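Local coordinates for protein PRD-containing transcription regulator (Lactobacillus casei, PDB 3NUF) that probably regulates transcription through a PRD-type helical domain, a module that in related bacterial regulators responds to phosphorylation by the sugar phosphotransferase system, at residues Ile59-Leu62 / Gly63-Lys66. Residues are numbered along the deposited sequence; the frame is centred on the assembly and turned at random. Where two conformers were deposited one is given.
Sequences IEML and GRSK. With EDO (1,2-ethanediol), chain F; EDO (1,2-ethanediol), chain E.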
loop_
_atom_site.group_PDB
_atom_site.type_symbol
_atom_site.label_atom_id
_atom_site.label_comp_id
_atom_site.label_asym_id
_atom_site.label_seq_id
_atom_site.Cartn_x
_atom_site.Cartn_y
_atom_site.Cartn_z
ATOM N N ILE A 59 -0.402 -6.469 -3.142
ATOM C CA ILE A 59 -0.175 -7.553 -4.092
ATOM C C ILE A 59 -0.962 -7.382 -5.377
ATOM O O ILE A 59 -0.414 -7.595 -6.479
ATOM C CB ILE A 59 -0.455 -8.909 -3.429
ATOM C CG1 ILE A 59 0.645 -9.175 -2.387
ATOM C CG2 ILE A 59 -0.498 -10.054 -4.453
ATOM C CD1 ILE A 59 0.355 -10.395 -1.427
ATOM N N GLU A 60 -2.213 -6.959 -5.258
ATOM C CA GLU A 60 -3.014 -6.675 -6.431
ATOM C C GLU A 60 -2.413 -5.556 -7.302
ATOM O O GLU A 60 -2.320 -5.682 -8.519
ATOM C CB GLU A 60 -4.448 -6.318 -6.005
ATOM C CG GLU A 60 -5.327 -5.872 -7.152
ATOM C CD GLU A 60 -6.708 -5.367 -6.690
ATOM O OE1 GLU A 60 -7.387 -6.195 -6.029
ATOM O OE2 GLU A 60 -7.097 -4.182 -6.951
HETATM N N MSE A 61 -1.983 -4.482 -6.655
HETATM C CA MSE A 61 -1.326 -3.355 -7.372
HETATM C C MSE A 61 -0.028 -3.792 -8.054
HETATM O O MSE A 61 0.227 -3.446 -9.194
HETATM C CB MSE A 61 -1.010 -2.219 -6.410
HETATM C CG MSE A 61 -2.212 -1.513 -5.818
HETATM SE SE MSE A 61 -1.756 -0.188 -4.492
HETATM C CE MSE A 61 -0.700 0.890 -5.644
ATOM N N LEU A 62 0.820 -4.541 -7.341
ATOM C CA LEU A 62 2.025 -5.081 -7.927
ATOM C C LEU A 62 1.703 -5.946 -9.121
ATOM O O LEU A 62 2.312 -5.861 -10.183
ATOM C CB LEU A 62 2.834 -5.805 -6.839
ATOM C CG LEU A 62 4.168 -6.426 -7.255
ATOM C CD1 LEU A 62 5.099 -5.336 -7.736
ATOM C CD2 LEU A 62 4.732 -7.248 -6.051
ATOM N N GLY A 63 0.686 -6.772 -8.981
ATOM C CA GLY A 63 0.256 -7.589 -10.104
ATOM C C GLY A 63 -0.118 -6.780 -11.315
ATOM O O GLY A 63 0.279 -7.081 -12.458
ATOM N N ARG A 64 -0.856 -5.706 -11.119
ATOM C CA ARG A 64 -1.288 -4.826 -12.223
ATOM C C ARG A 64 -0.131 -4.094 -12.839
ATOM O O ARG A 64 -0.088 -3.901 -14.051
ATOM C CB ARG A 64 -2.351 -3.743 -11.843
ATOM C CG ARG A 64 -3.729 -4.154 -11.892
ATOM C CD ARG A 64 -4.640 -2.948 -11.861
ATOM N NE ARG A 64 -4.662 -2.323 -10.559
ATOM C CZ ARG A 64 -5.233 -2.815 -9.481
ATOM N NH1 ARG A 64 -5.856 -3.999 -9.531
ATOM N NH2 ARG A 64 -5.237 -2.141 -8.371
ATOM N N SER A 65 0.858 -3.707 -12.028
ATOM C CA SER A 65 2.061 -3.061 -12.524
ATOM C C SER A 65 2.809 -3.917 -13.508
ATOM O O SER A 65 3.480 -3.429 -14.433
ATOM C CB SER A 65 3.024 -2.667 -11.377
ATOM O OG SER A 65 3.800 -3.755 -10.821
ATOM N N LYS A 66 2.694 -5.230 -13.334
ATOM C CA LYS A 66 3.346 -6.200 -14.233
ATOM C C LYS A 66 2.473 -6.634 -15.393
ATOM O O LYS A 66 2.960 -6.809 -16.493
ATOM C CB LYS A 66 3.742 -7.408 -13.400
ATOM C CG LYS A 66 4.830 -7.108 -12.379
ATOM C CD LYS A 66 4.906 -8.229 -11.363
ATOM C CE LYS A 66 5.692 -9.271 -11.881
ATOM N NZ LYS A 66 5.917 -10.285 -10.792
HETATM C C1 EDO F . 3.254 -10.653 -7.659
HETATM O O1 EDO F . 3.689 -11.041 -8.973
HETATM C C2 EDO F . 2.089 -9.671 -7.665
HETATM O O2 EDO F . 0.844 -10.275 -8.033
HETATM C C1 EDO E . 8.010 -11.307 -13.632
HETATM O O1 EDO E . 8.562 -10.556 -12.551
HETATM C C2 EDO E . 9.019 -11.175 -14.754
HETATM O O2 EDO E . 10.021 -12.143 -14.484
#
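R64 reaches back one helical turn to E60, which has two alternative conformers; in the one given here the two form a salt bridge between residues four apart. R64 CB lies 3.7 Å from M61 O, and CG passes beside E60 O. The chain then bends at chi3 (-72°), which turns the guanidinium back along the helix, with E60 O and the CA of M61 over one of its faces. NE forms a salt bridge with E104, at the start of helix 104-115. At the tip, R64 NH1 donates to E60 OE2 at 2.9 Å and R64 NH2 to the same oxygen at 3.1 Å. OE2 lies close to the guanidinium plane, although the carboxylate itself is turned 65° from it; NH2 uses the anti lone pair of OE2, while NH1 meets the anti side from out of the carboxylate plane. Arginine suits this place because its several N-H groups can serve two acidic residues at once; an alanine here would probably leave the carboxylates of E104 and, in this conformer, E60 without their shared positive partner.

Both segments belong to the last turns of helix 48-67, part of the all-helical PRD fold, and i to i+4 backbone bonds such as S65 N to M61 O continue through them. M61, a selenomethionine, packs its long nonpolar chain on V94 and I97 of helix 84-97 and L108 of helix 104-115. L62 instead packs on A27, A28 and L31 of helix 25-41. L62 O takes two donors: K66 N, and S65 OG at 2.7 Å, which lies in the carbonyl plane on a lone pair. Serine suits because its short hydroxyl, placed by chi1 of 78°, can fold back to this oxygen while the side chain still packs on I97 and L100. K66 CG passes 3.6 Å from L62 O before NZ donates to O1 of a 1,2-ethanediol, probably from the crystallisation liquor, that also bonds weakly to I59 O.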